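Local coordinates for protein GTPase HflX (Sulfolobus solfataricus P2, PDB 2QTF) that hydrolyses GTP specifically, associates with the 50S ribosomal subunit and may act during protein synthesis or ribosome biogenesis, at residues A[21-26]-A[90-95]; A[59-64]-A[82-87]; A[13-18]-A[186-191]; A[232-237]-A[246-251]; A[96-101]-A[252-257]. One frame throughout, in Å; residues are numbered along the deposited sequence.

Contact 1 (A[21-26]-A[90-95]). With CD (cadmium ion), chain B.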
# COMPACT_ATOMS: atom_id res chain seq x y z
N GLU A 21 -2.38 -8.18 1.96
CA GLU A 21 -3.08 -8.36 0.67
C GLU A 21 -2.50 -7.31 -0.36
O GLU A 21 -2.36 -7.62 -1.54
CB GLU A 21 -4.61 -8.25 0.85
CG GLU A 21 -5.12 -9.33 1.83
CD GLU A 21 -6.64 -9.22 2.09
OE1 GLU A 21 -7.24 -8.13 1.89
OE2 GLU A 21 -7.25 -10.23 2.48
N GLY A 22 -2.00 -6.16 0.10
CA GLY A 22 -1.38 -5.18 -0.90
C GLY A 22 -0.02 -5.66 -1.43
O GLY A 22 0.57 -5.13 -2.39
N ALA A 23 0.54 -6.65 -0.75
CA ALA A 23 1.72 -7.32 -1.19
C ALA A 23 1.38 -8.62 -1.97
O ALA A 23 2.28 -9.42 -2.13
CB ALA A 23 2.70 -7.63 0.05
N ASN A 24 0.13 -8.77 -2.38
CA ASN A 24 -0.33 -9.89 -3.22
C ASN A 24 -0.27 -11.27 -2.48
O ASN A 24 0.01 -12.31 -3.10
CB ASN A 24 0.49 -9.93 -4.54
CG ASN A 24 0.07 -8.70 -5.59
OD1 ASN A 24 -0.87 -7.92 -5.31
ND2 ASN A 24 0.81 -8.58 -6.76
N TYR A 25 -0.48 -11.28 -1.16
CA TYR A 25 -0.58 -12.57 -0.40
C TYR A 25 -2.01 -12.74 0.07
O TYR A 25 -2.67 -11.75 0.39
CB TYR A 25 0.33 -12.60 0.85
CG TYR A 25 1.78 -12.65 0.52
CD1 TYR A 25 2.46 -13.85 0.34
CD2 TYR A 25 2.50 -11.47 0.41
CE1 TYR A 25 3.86 -13.85 0.02
CE2 TYR A 25 3.85 -11.49 0.04
CZ TYR A 25 4.51 -12.61 -0.12
OH TYR A 25 5.84 -12.45 -0.45
N LYS A 26 -2.49 -13.99 0.11
CA LYS A 26 -3.71 -14.37 0.81
C LYS A 26 -3.37 -14.78 2.28
O LYS A 26 -2.50 -15.61 2.48
CB LYS A 26 -4.34 -15.57 0.07
CG LYS A 26 -5.70 -16.00 0.73
CD LYS A 26 -6.46 -17.16 -0.04
CE LYS A 26 -7.98 -17.29 0.47
NZ LYS A 26 -8.91 -18.04 -0.54
N LEU A 90 6.53 -4.13 3.90
CA LEU A 90 6.15 -2.83 3.25
C LEU A 90 7.05 -2.63 2.04
O LEU A 90 6.58 -2.05 1.04
CB LEU A 90 6.38 -1.61 4.22
CG LEU A 90 5.46 -1.66 5.43
CD1 LEU A 90 5.76 -0.63 6.59
CD2 LEU A 90 4.03 -1.60 5.05
N LEU A 91 8.34 -3.04 2.10
CA LEU A 91 9.19 -2.91 0.91
C LEU A 91 8.63 -3.77 -0.27
O LEU A 91 8.69 -3.37 -1.45
CB LEU A 91 10.71 -3.26 1.18
CG LEU A 91 11.39 -2.15 2.05
CD1 LEU A 91 12.68 -2.75 2.58
CD2 LEU A 91 11.56 -0.91 1.09
N GLU A 92 8.11 -4.97 0.06
CA GLU A 92 7.38 -5.78 -0.99
C GLU A 92 6.18 -5.03 -1.64
O GLU A 92 6.06 -5.02 -2.87
CB GLU A 92 6.94 -7.16 -0.39
CG GLU A 92 6.28 -8.06 -1.48
CD GLU A 92 7.41 -8.73 -2.32
OE1 GLU A 92 8.60 -8.63 -1.83
OE2 GLU A 92 7.14 -9.42 -3.37
N ILE A 93 5.33 -4.38 -0.81
CA ILE A 93 4.20 -3.54 -1.30
C ILE A 93 4.74 -2.48 -2.25
O ILE A 93 4.26 -2.29 -3.37
CB ILE A 93 3.46 -2.86 -0.10
CG1 ILE A 93 2.83 -3.96 0.76
CG2 ILE A 93 2.48 -1.77 -0.62
CD1 ILE A 93 2.26 -3.43 2.07
N PHE A 94 5.83 -1.87 -1.85
CA PHE A 94 6.40 -0.76 -2.69
C PHE A 94 6.89 -1.33 -4.02
O PHE A 94 6.60 -0.75 -5.08
CB PHE A 94 7.52 0.01 -1.97
CG PHE A 94 7.13 0.61 -0.58
CD1 PHE A 94 5.82 0.82 -0.21
CD2 PHE A 94 8.17 1.09 0.24
CE1 PHE A 94 5.51 1.32 1.06
CE2 PHE A 94 7.88 1.66 1.55
CZ PHE A 94 6.56 1.77 1.95
N ALA A 95 7.62 -2.45 -3.96
CA ALA A 95 8.19 -3.08 -5.14
C ALA A 95 7.04 -3.43 -6.13
O ALA A 95 7.22 -3.38 -7.33
CB ALA A 95 8.96 -4.36 -4.70
CD CD B . 9.21 -10.18 -3.61
O HOH W 1 4.81 -10.66 -3.57
O HOH W 2 8.19 -12.10 -2.16
O HOH W 3 10.95 -10.38 -1.85
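Glu92 OE2 is gripped twice: by the cadmium ion, 2.2 Å from OE2, and by water 1, which donates to OE2 over 2.6 Å. OE1 of Glu92 binds the same cadmium at 2.4 Å, so both carboxylate oxygens chelate the ion. CG of Glu92 lies anti to the backbone N, and the chain then bends at chi2 (81°), turning the carboxylate toward the metal. Water 1 also donates to Ala23 O, tying the helix to the turn where no direct hydrogen bond crosses. A second bridge runs from cadmium through its ligand water 2 to Tyr25 OH, 2.9 Å from that water; Lys2 NZ bonds the same hydroxyl.

Beside these polar links the packing is apolar. Ala23 CB sits 3.7 Å from Ile93 CG1 and 3.9 Å from Glu92 CG, and the same Glu92 CG faces the edge of the Tyr25 ring. Short Ala23 suits the close approach, and Gly22 C touches Ile93 CG1. Asn24, with positive phi (67°), is the C-prime residue of a Schellman motif, its N bonded to Glu21 O. The motif closes helix 13-22 and turns the chain into strand 25-31, while helix 86-97 lies alongside, touching helices 101-121 and 245-253 with its other faces.

Contact 2 (A[59-64]-A[82-87])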
# COMPACT_ATOMS: atom_id res chain seq x y z
N THR A 59 4.65 -18.51 2.77
CA THR A 59 5.40 -17.39 3.37
C THR A 59 4.99 -17.14 4.81
O THR A 59 3.81 -17.14 5.15
CB THR A 59 5.16 -16.04 2.53
OG1 THR A 59 5.53 -16.28 1.16
CG2 THR A 59 5.88 -14.79 3.14
N LEU A 60 6.00 -16.87 5.64
CA LEU A 60 5.74 -16.44 7.03
C LEU A 60 5.84 -14.91 7.12
O LEU A 60 6.79 -14.36 6.67
CB LEU A 60 6.79 -17.06 7.95
CG LEU A 60 6.80 -16.63 9.41
CD1 LEU A 60 5.43 -16.82 10.05
CD2 LEU A 60 7.97 -17.41 10.16
N ILE A 61 4.81 -14.25 7.66
CA ILE A 61 4.89 -12.82 7.81
C ILE A 61 4.70 -12.45 9.28
O ILE A 61 3.72 -12.86 9.89
CB ILE A 61 3.80 -12.08 6.91
CG1 ILE A 61 4.04 -12.47 5.42
CG2 ILE A 61 3.90 -10.52 7.09
CD1 ILE A 61 2.90 -11.99 4.49
N ILE A 62 5.66 -11.71 9.82
CA ILE A 62 5.60 -11.29 11.22
C ILE A 62 5.46 -9.78 11.25
O ILE A 62 6.30 -9.04 10.75
CB ILE A 62 6.82 -11.83 11.98
CG1 ILE A 62 6.77 -13.42 12.03
CG2 ILE A 62 6.82 -11.23 13.39
CD1 ILE A 62 8.14 -14.01 12.35
N PHE A 63 4.34 -9.29 11.77
CA PHE A 63 4.15 -7.87 11.77
C PHE A 63 4.85 -7.21 12.94
O PHE A 63 4.18 -6.71 13.81
CB PHE A 63 2.65 -7.53 11.69
CG PHE A 63 2.39 -6.15 11.12
CD1 PHE A 63 2.62 -5.86 9.77
CD2 PHE A 63 1.97 -5.11 11.97
CE1 PHE A 63 2.37 -4.53 9.28
CE2 PHE A 63 1.70 -3.82 11.50
CZ PHE A 63 1.89 -3.52 10.17
N GLU A 64 6.19 -7.16 12.92
CA GLU A 64 7.03 -6.56 13.94
C GLU A 64 8.34 -6.34 13.23
O GLU A 64 8.54 -6.89 12.14
CB GLU A 64 7.32 -7.59 15.06
CG GLU A 64 6.87 -7.18 16.47
CD GLU A 64 7.34 -5.80 16.94
OE1 GLU A 64 6.72 -5.29 17.91
OE2 GLU A 64 8.30 -5.20 16.35
N GLU A 82 9.91 -18.03 2.45
CA GLU A 82 10.27 -16.65 2.69
C GLU A 82 9.74 -16.25 4.05
O GLU A 82 8.62 -16.68 4.44
CB GLU A 82 9.54 -15.83 1.61
CG GLU A 82 9.77 -14.23 1.65
CD GLU A 82 10.15 -13.58 0.22
OE1 GLU A 82 10.99 -12.56 0.08
OE2 GLU A 82 9.62 -14.15 -0.75
N VAL A 83 10.49 -15.43 4.77
CA VAL A 83 9.90 -14.75 5.95
C VAL A 83 10.00 -13.21 5.68
O VAL A 83 11.07 -12.73 5.22
CB VAL A 83 10.57 -15.19 7.33
CG1 VAL A 83 12.14 -14.99 7.33
CG2 VAL A 83 10.09 -14.31 8.44
N LEU A 84 8.92 -12.49 5.95
CA LEU A 84 8.92 -11.02 5.81
C LEU A 84 8.64 -10.56 7.21
O LEU A 84 7.66 -11.00 7.79
CB LEU A 84 7.74 -10.58 4.93
CG LEU A 84 7.86 -11.11 3.46
CD1 LEU A 84 6.52 -10.68 2.64
CD2 LEU A 84 9.18 -10.59 2.83
N ASP A 85 9.40 -9.57 7.71
CA ASP A 85 8.94 -8.84 8.88
C ASP A 85 8.23 -7.55 8.39
O ASP A 85 7.91 -7.40 7.18
CB ASP A 85 10.10 -8.58 9.88
CG ASP A 85 11.06 -7.47 9.44
OD1 ASP A 85 11.02 -7.09 8.23
OD2 ASP A 85 11.89 -7.05 10.29
N LYS A 86 7.98 -6.60 9.30
CA LYS A 86 7.14 -5.47 8.89
C LYS A 86 7.83 -4.58 7.85
O LYS A 86 7.18 -4.09 6.93
CB LYS A 86 6.86 -4.54 10.09
CG LYS A 86 6.02 -3.31 9.65
CD LYS A 86 5.67 -2.52 10.97
CE LYS A 86 5.02 -1.18 10.61
NZ LYS A 86 5.22 -0.07 11.70
N ILE A 87 9.13 -4.43 8.00
CA ILE A 87 9.95 -3.67 7.03
C ILE A 87 9.96 -4.35 5.66
O ILE A 87 9.72 -3.70 4.70
CB ILE A 87 11.37 -3.36 7.57
CG1 ILE A 87 11.18 -2.42 8.79
CG2 ILE A 87 12.32 -2.86 6.49
CD1 ILE A 87 12.23 -1.57 9.07
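Strands 59-62 and 82-84 run parallel, joined through helix 68-78 as a beta-alpha-beta unit, and their side chains pair in register. On one face Leu60 and Val83 lie side by side, Leu60 CD2 4.1 Å from Val83 CG2, and CD1 of Ile62 settles against that same methyl. On the other face Leu84, branched at its tip, fills with CD1 the hollow between Ile61 CG1, 4.1 Å away, and Thr59 CG2.

The aliphatic chain of Lys86, extended beyond CG, crosses obliquely over one face of the Phe63 ring. Its CD stands 4.2 Å from the ring centroid, a CH-pi contact, while NZ is hydrogen-bonded to Gly239 O. An alanine in place of Lys86 would remove the methylenes over Phe63 and probably loosen the ring's packing.

Three nearly straight bonds link the strands: Leu60 N to Glu82 O, Leu84 N to Leu60 O, and Ile62 N to Leu84 O, each 2.9 Å. Lys86 N donates to Glu64 O from above the carbonyl plane; Asp85 caps helix 86-97 through OD1 to Leu88 N, its OD2 bonded to Tyr114 OH. Backbone bonding joins apolar faces, with the Asp85 cap and Lys86 amide bond at the C-terminal end, where helix 86-97 begins.

Contact 3 (A[13-18]-A[186-191]). With SO4 (sulfate ion), chain F; ACT (acetate ion), chain H.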
# COMPACT_ATOMS: atom_id res chain seq x y z
N GLU A 13 -4.02 -5.98 13.70
CA GLU A 13 -4.44 -7.04 12.82
C GLU A 13 -5.15 -6.61 11.52
O GLU A 13 -4.90 -7.12 10.41
CB GLU A 13 -5.34 -8.04 13.57
CG GLU A 13 -5.82 -9.13 12.70
CD GLU A 13 -6.68 -10.19 13.47
OE1 GLU A 13 -6.19 -10.57 14.57
OE2 GLU A 13 -7.78 -10.60 12.94
N GLU A 14 -6.13 -5.73 11.66
CA GLU A 14 -6.95 -5.30 10.48
C GLU A 14 -6.05 -4.57 9.49
O GLU A 14 -6.15 -4.80 8.28
CB GLU A 14 -7.98 -4.30 10.95
CG GLU A 14 -9.09 -3.92 10.00
CD GLU A 14 -10.24 -3.18 10.82
OE1 GLU A 14 -9.97 -2.09 11.42
OE2 GLU A 14 -11.35 -3.77 10.96
N GLU A 15 -5.23 -3.66 10.00
CA GLU A 15 -4.27 -2.92 9.15
C GLU A 15 -3.27 -3.88 8.46
O GLU A 15 -3.04 -3.81 7.24
CB GLU A 15 -3.48 -1.90 9.98
CG GLU A 15 -2.73 -0.88 9.10
CD GLU A 15 -3.59 0.35 8.75
OE1 GLU A 15 -4.81 0.43 9.12
OE2 GLU A 15 -3.04 1.24 8.09
N ALA A 16 -2.65 -4.78 9.26
CA ALA A 16 -1.74 -5.80 8.68
C ALA A 16 -2.34 -6.71 7.61
O ALA A 16 -1.73 -7.07 6.61
CB ALA A 16 -1.10 -6.64 9.80
N ILE A 17 -3.56 -7.16 7.81
CA ILE A 17 -4.24 -7.90 6.77
C ILE A 17 -4.31 -7.17 5.42
O ILE A 17 -3.99 -7.74 4.34
CB ILE A 17 -5.69 -8.30 7.21
CG1 ILE A 17 -5.63 -9.43 8.27
CG2 ILE A 17 -6.48 -8.85 5.97
CD1 ILE A 17 -6.97 -9.53 9.05
N ALA A 18 -4.70 -5.93 5.49
CA ALA A 18 -4.85 -5.09 4.28
C ALA A 18 -3.45 -4.80 3.71
O ALA A 18 -3.28 -4.83 2.52
CB ALA A 18 -5.63 -3.75 4.67
N GLY A 186 -5.14 6.83 -1.54
CA GLY A 186 -5.88 6.81 -0.29
C GLY A 186 -5.18 5.96 0.76
O GLY A 186 -4.34 5.11 0.42
N TYR A 187 -5.64 6.06 2.02
CA TYR A 187 -5.03 5.23 3.04
C TYR A 187 -5.29 3.74 2.88
O TYR A 187 -6.31 3.32 2.37
CB TYR A 187 -5.59 5.62 4.41
CG TYR A 187 -4.71 6.70 4.96
CD1 TYR A 187 -5.01 8.07 4.73
CD2 TYR A 187 -3.51 6.34 5.64
CE1 TYR A 187 -4.16 9.12 5.23
CE2 TYR A 187 -2.61 7.37 6.07
CZ TYR A 187 -2.99 8.70 5.92
OH TYR A 187 -2.14 9.62 6.40
N THR A 188 -4.39 2.95 3.45
CA THR A 188 -4.60 1.57 3.63
C THR A 188 -5.99 1.30 4.23
O THR A 188 -6.45 1.99 5.15
CB THR A 188 -3.51 1.04 4.64
OG1 THR A 188 -2.26 1.36 4.05
CG2 THR A 188 -3.60 -0.43 4.85
N ASN A 189 -6.63 0.27 3.70
CA ASN A 189 -7.91 -0.18 4.20
C ASN A 189 -9.06 0.81 3.93
O ASN A 189 -10.10 0.80 4.59
CB ASN A 189 -7.78 -0.48 5.70
CG ASN A 189 -8.63 -1.57 6.10
OD1 ASN A 189 -9.00 -2.42 5.28
ND2 ASN A 189 -9.01 -1.56 7.37
N SER A 190 -8.87 1.66 2.94
CA SER A 190 -10.01 2.59 2.58
C SER A 190 -10.89 1.91 1.48
O SER A 190 -11.99 2.37 1.14
CB SER A 190 -9.41 3.90 2.12
OG SER A 190 -8.60 3.64 0.94
N GLY A 191 -10.41 0.79 0.96
CA GLY A 191 -11.13 0.08 -0.15
C GLY A 191 -10.56 0.34 -1.54
O GLY A 191 -11.23 0.08 -2.57
S SO4 F . -7.01 -0.89 0.51
O1 SO4 F . -6.76 -1.49 -0.79
O2 SO4 F . -8.33 -1.20 1.01
O3 SO4 F . -7.21 0.56 0.49
O4 SO4 F . -6.00 -1.31 1.51
C ACT H . -1.69 0.04 0.37
O ACT H . -1.32 0.29 -0.86
OXT ACT H . -2.38 0.89 1.06
CH3 ACT H . -1.23 -1.28 1.01
O HOH W 4 -0.95 1.61 6.70
O HOH W 5 -7.30 -0.22 9.12
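The segment 186-191 belongs to the P-loop (Walker A motif) of the G domain, inferred to bind GTP, and segment 13-18 of helix 13-22 packs against it. Gly186 opens the loop; at its backbone angles a beta carbon would hit the preceding carbonyl O and crowd Ser190 OG. Tyr187 starts a type II turn ending at Ser190, and its ring meets Phe236 edge-to-face.

Thr188 carries much of the contact. Its CG2, anti to the backbone N, lies 3.9 Å from Ala18 CB, whose smallness lets the helix come near. Thr188 CB is 3.5 Å from Glu15 OE2, and water 4 links that oxygen to Thr188 OG1. Glu15, bent at chi2 (89°), also forms a salt bridge through OE2 with Arg238, whose NH1 in turn reaches Thr188 O. A glutamine in place of Glu15 would lack the charge that pairs with Arg238 and would probably weaken the water-mediated hold on the loop.

Asn189 sets OD1 3.7 Å from Ala18 CB and ND2 3.5 Å from Glu14 CG, while water 5 accepts from ND2 and donates to Glu15 OE1. Ser190 OG donates to Tyr187 O over 2.7 Å, holding the turn closed. Consistent with a phosphate site, a sulfate ion occupies the loop: Asn189 N donates to its O4 at 2.8 Å, and Gly191 N to its O2 at 2.9 Å.

Contact 4 (A[232-237]-A[246-251]). With CD (cadmium ion), chain C; ACT (acetate ion), chain H.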
# COMPACT_ATOMS: atom_id res chain seq x y z
N ASP A 232 -3.13 1.53 -10.10
CA ASP A 232 -3.09 1.18 -8.64
C ASP A 232 -1.83 1.83 -8.08
O ASP A 232 -0.75 1.28 -8.16
CB ASP A 232 -2.99 -0.35 -8.49
CG ASP A 232 -2.95 -0.79 -7.02
OD1 ASP A 232 -2.93 0.12 -6.15
OD2 ASP A 232 -2.79 -1.98 -6.65
N THR A 233 -1.99 3.01 -7.50
CA THR A 233 -0.91 3.72 -6.85
C THR A 233 -0.78 3.11 -5.42
O THR A 233 -1.79 2.63 -4.82
CB THR A 233 -1.24 5.23 -6.79
OG1 THR A 233 -1.30 5.73 -8.15
CG2 THR A 233 -0.18 6.05 -6.02
N VAL A 234 0.46 3.19 -4.88
CA VAL A 234 0.64 2.74 -3.49
C VAL A 234 -0.28 3.56 -2.54
O VAL A 234 -0.56 4.77 -2.77
CB VAL A 234 2.16 2.78 -3.10
CG1 VAL A 234 2.66 4.29 -2.94
CG2 VAL A 234 2.46 1.87 -1.88
N GLY A 235 -0.79 2.94 -1.48
CA GLY A 235 -1.58 3.69 -0.52
C GLY A 235 -0.74 4.62 0.35
O GLY A 235 0.51 4.48 0.35
N PHE A 236 -1.39 5.56 1.06
CA PHE A 236 -0.80 6.30 2.17
C PHE A 236 -0.74 5.25 3.32
O PHE A 236 -1.72 4.56 3.60
CB PHE A 236 -1.73 7.44 2.61
CG PHE A 236 -2.10 8.37 1.49
CD1 PHE A 236 -1.16 8.78 0.57
CD2 PHE A 236 -3.40 8.85 1.39
CE1 PHE A 236 -1.48 9.76 -0.48
CE2 PHE A 236 -3.77 9.72 0.32
CZ PHE A 236 -2.79 10.18 -0.60
N ILE A 237 0.45 5.09 3.90
CA ILE A 237 0.68 4.00 4.85
C ILE A 237 0.83 4.71 6.22
O ILE A 237 1.47 5.76 6.30
CB ILE A 237 2.05 3.25 4.56
CG1 ILE A 237 2.20 2.60 3.11
CG2 ILE A 237 2.31 2.17 5.62
CD1 ILE A 237 1.33 1.50 2.86
N ASP A 246 12.14 6.99 2.53
CA ASP A 246 12.40 7.45 1.19
C ASP A 246 11.87 6.53 0.08
O ASP A 246 11.42 7.02 -0.96
CB ASP A 246 13.87 7.57 0.80
CG ASP A 246 14.60 8.76 1.52
OD1 ASP A 246 13.95 9.68 2.06
OD2 ASP A 246 15.81 8.69 1.51
N ALA A 247 12.04 5.21 0.25
CA ALA A 247 11.44 4.33 -0.73
C ALA A 247 9.94 4.59 -0.84
O ALA A 247 9.38 4.50 -1.95
CB ALA A 247 11.71 2.88 -0.37
N PHE A 248 9.26 4.85 0.30
CA PHE A 248 7.79 5.07 0.28
C PHE A 248 7.46 6.30 -0.53
O PHE A 248 6.68 6.27 -1.50
CB PHE A 248 7.22 5.24 1.74
CG PHE A 248 5.82 5.71 1.74
CD1 PHE A 248 4.78 4.93 1.19
CD2 PHE A 248 5.52 7.01 2.26
CE1 PHE A 248 3.43 5.42 1.12
CE2 PHE A 248 4.20 7.51 2.21
CZ PHE A 248 3.15 6.68 1.67
N PHE A 249 8.06 7.43 -0.12
CA PHE A 249 7.76 8.67 -0.84
C PHE A 249 8.08 8.67 -2.31
O PHE A 249 7.34 9.19 -3.17
CB PHE A 249 8.37 9.89 -0.11
CG PHE A 249 7.56 10.31 1.01
CD1 PHE A 249 6.28 10.83 0.78
CD2 PHE A 249 7.98 10.09 2.34
CE1 PHE A 249 5.43 11.18 1.83
CE2 PHE A 249 7.14 10.43 3.41
CZ PHE A 249 5.85 11.00 3.16
N VAL A 250 9.18 8.10 -2.66
CA VAL A 250 9.52 8.06 -4.08
C VAL A 250 8.54 7.20 -4.88
O VAL A 250 8.13 7.51 -6.00
CB VAL A 250 10.98 7.54 -4.27
CG1 VAL A 250 11.33 7.53 -5.71
CG2 VAL A 250 12.01 8.51 -3.60
N THR A 251 8.18 6.05 -4.34
CA THR A 251 7.13 5.22 -4.97
C THR A 251 5.78 5.99 -5.05
O THR A 251 5.09 5.92 -6.06
CB THR A 251 6.91 3.89 -4.12
OG1 THR A 251 8.15 3.21 -4.08
CG2 THR A 251 5.81 2.92 -4.75
CD CD C . -2.56 -1.50 -4.42
C ACT H . -1.69 0.04 0.37
O ACT H . -1.32 0.29 -0.86
OXT ACT H . -2.38 0.89 1.06
CH3 ACT H . -1.23 -1.28 1.01
O HOH W 6 -2.42 0.59 -3.22
O HOH W 7 2.84 4.13 -6.53
O HOH W 8 -2.09 -2.11 -2.05
O HOH W 9 -4.81 -1.26 -4.08
O HOH W 10 -2.72 -3.91 -4.36
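The apolar contacts centre on the Phe248 ring, whose CG is anti to the backbone N (chi1 169°). Ile237 CG1 comes within 3.7 Å of its CE1 as the two side chains slide past each other, and Val234 CG1 meets Thr251 CG2 at 3.9 Å, the chains crossing at about a right angle.

Among polar contacts, water 7 accepts from Val234 N and donates to Thr251 O, while Thr251 OG1 turns back to Ala247 O at 2.8 Å, leaving its methyl for Val234. Gly235 N donates at 2.8 Å to O of an acetate, probably from the crystallisation liquor; a CB on Gly235 would collide with OXT of this ion as bound in the crystal.

By metal binding, Asp232 chelates cadmium with OD1 (2.4 Å) and OD2 (2.3 Å), beside four waters and His97.

Residues 232-235 form the Asp-X-X-Gly motif of GTPases, predicted to bind GTP. Gly235 O, buried and without a polar partner, lies in plane at the ring edge, 3.2 Å from Phe248 CE1; the weakly positive ring-edge hydrogen may partly compensate.

Contact 5 (A[96-101]-A[252-257]). With CD (cadmium ion), chain C.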
# COMPACT_ATOMS: atom_id res chain seq x y z
N LEU A 96 5.90 -3.89 -5.63
CA LEU A 96 4.77 -4.28 -6.48
C LEU A 96 4.06 -3.06 -7.04
O LEU A 96 3.38 -3.16 -8.08
CB LEU A 96 3.79 -5.20 -5.65
CG LEU A 96 4.45 -6.53 -5.24
CD1 LEU A 96 3.33 -7.33 -4.31
CD2 LEU A 96 4.87 -7.45 -6.47
N HIS A 97 4.23 -1.87 -6.42
CA HIS A 97 3.49 -0.73 -6.96
C HIS A 97 4.40 0.24 -7.71
O HIS A 97 3.90 1.17 -8.34
CB HIS A 97 2.78 0.04 -5.85
CG HIS A 97 1.63 -0.71 -5.24
ND1 HIS A 97 1.79 -1.78 -4.37
CD2 HIS A 97 0.31 -0.57 -5.44
CE1 HIS A 97 0.58 -2.21 -4.02
NE2 HIS A 97 -0.32 -1.46 -4.62
N ALA A 98 5.71 0.07 -7.64
CA ALA A 98 6.63 1.05 -8.22
C ALA A 98 6.84 0.72 -9.71
O ALA A 98 7.11 -0.40 -10.05
CB ALA A 98 7.99 0.98 -7.46
N GLY A 99 6.73 1.68 -10.58
CA GLY A 99 7.08 1.45 -11.98
C GLY A 99 8.26 2.33 -12.43
O GLY A 99 8.78 2.12 -13.54
N SER A 100 8.72 3.23 -11.59
CA SER A 100 9.83 4.10 -11.97
C SER A 100 11.19 3.53 -11.59
O SER A 100 11.33 2.73 -10.60
CB SER A 100 9.71 5.47 -11.36
OG SER A 100 10.02 5.56 -9.95
N LYS A 101 12.24 3.96 -12.31
CA LYS A 101 13.59 3.46 -12.00
C LYS A 101 14.09 3.96 -10.66
O LYS A 101 14.71 3.21 -9.92
CB LYS A 101 14.60 3.86 -13.11
CG LYS A 101 16.03 3.35 -12.83
CD LYS A 101 17.04 3.58 -14.03
CE LYS A 101 18.50 3.20 -13.56
NZ LYS A 101 18.49 1.81 -12.86
N LEU A 252 5.36 6.61 -3.95
CA LEU A 252 4.10 7.30 -3.93
C LEU A 252 4.14 8.49 -4.90
O LEU A 252 3.11 8.79 -5.59
CB LEU A 252 3.80 7.80 -2.46
CG LEU A 252 2.49 8.64 -2.31
CD1 LEU A 252 1.17 7.83 -2.68
CD2 LEU A 252 2.43 9.29 -0.87
N SER A 253 5.30 9.18 -4.99
CA SER A 253 5.41 10.33 -5.94
C SER A 253 5.15 10.02 -7.39
O SER A 253 4.92 10.95 -8.23
CB SER A 253 6.83 10.98 -5.79
OG SER A 253 6.86 11.57 -4.49
N GLU A 254 5.18 8.73 -7.77
CA GLU A 254 4.75 8.33 -9.11
C GLU A 254 3.26 8.71 -9.36
O GLU A 254 2.78 8.64 -10.51
CB GLU A 254 4.89 6.87 -9.38
CG GLU A 254 6.40 6.35 -9.28
CD GLU A 254 6.56 4.87 -9.48
OE1 GLU A 254 5.60 4.17 -9.93
OE2 GLU A 254 7.72 4.38 -9.26
N ALA A 255 2.52 9.05 -8.33
CA ALA A 255 1.11 9.39 -8.56
C ALA A 255 1.04 10.65 -9.43
O ALA A 255 0.05 10.91 -10.07
CB ALA A 255 0.45 9.68 -7.27
N LYS A 256 2.09 11.46 -9.44
CA LYS A 256 2.00 12.65 -10.28
C LYS A 256 2.10 12.33 -11.79
O LYS A 256 1.90 13.20 -12.65
CB LYS A 256 2.98 13.72 -9.74
CG LYS A 256 4.39 13.39 -9.99
CD LYS A 256 5.25 14.53 -9.34
CE LYS A 256 5.79 14.15 -8.01
NZ LYS A 256 7.16 14.76 -7.80
N TYR A 257 2.29 11.08 -12.17
CA TYR A 257 2.30 10.73 -13.59
C TYR A 257 0.87 10.59 -14.21
O TYR A 257 0.70 10.52 -15.45
CB TYR A 257 2.93 9.33 -13.82
CG TYR A 257 4.40 9.17 -13.46
CD1 TYR A 257 5.22 10.27 -13.28
CD2 TYR A 257 4.94 7.89 -13.26
CE1 TYR A 257 6.58 10.10 -12.94
CE2 TYR A 257 6.28 7.69 -12.93
CZ TYR A 257 7.10 8.78 -12.77
OH TYR A 257 8.45 8.59 -12.45
CD CD C . -2.56 -1.50 -4.42
O HOH W 6 -2.42 0.59 -3.22
O HOH W 8 -2.09 -2.11 -2.05
O HOH W 9 -4.81 -1.26 -4.08
O HOH W 10 -2.72 -3.91 -4.36
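Glu254 reaches from the 3-10 turn that follows helix 245-253 into the bend between two other helices. Its CB points at segment 96-101, and CG, anti to the carbonyl carbon, passes 3.8 Å from Ser100 OG. The chain stays extended (chi2 177°), so CD arrives in front of two successive backbone amides. Gly99 N donates to the syn lone pair of OE1 at 2.8 Å, almost straight (171°). OE2 takes two donors, both from above the carboxylate plane: Ser100 N at 2.8 Å and Ser100 OG at 2.7 Å. Three donors thus hold the carboxylate in place and would probably favour its charged form.

Ser100 suits its place because its short hydroxyl serves both sides: OG donates to Glu254 and, as the N-cap of helix 101-121, accepts from Ala103 N. Tyr257 lays one ring face against the CA of its own Glu254 and brings OH to 3.5 Å from Ser100 CB.

At the end of helix 86-97, His97 ND1 bonds to Ile93 O, which sets the ring so that NE2 binds cadmium at 2.2 Å together with Asp232. The contact therefore joins the corner between helices 86-97 and 101-121 to the end of helix 245-253, linking the N-terminal region with the G domain.

Overall arrangement
Contacts 1, 2 and 4 are largely buried, contact 5 partly so, and contact 3 lies at the surface, where two waters bridge the segments. Helix 86-97 runs through contacts 1, 2 and 5, while Tyr25 of contact 1 packs on Thr59, Ile61 and Leu84 of contact 2. Contacts 1 and 2 stay within the N-terminal domain and contact 4 within the G domain; contacts 3 and 5 join the two parts. Contact 2 is backbone pairing and methyl packing, contact 5 a carboxylate, probably charged, held by two backbone amides and a hydroxyl. Contacts 3 and 4 meet through the Phe236 backbone and a shared acetate, and contacts 4 and 5 share a cadmium ion.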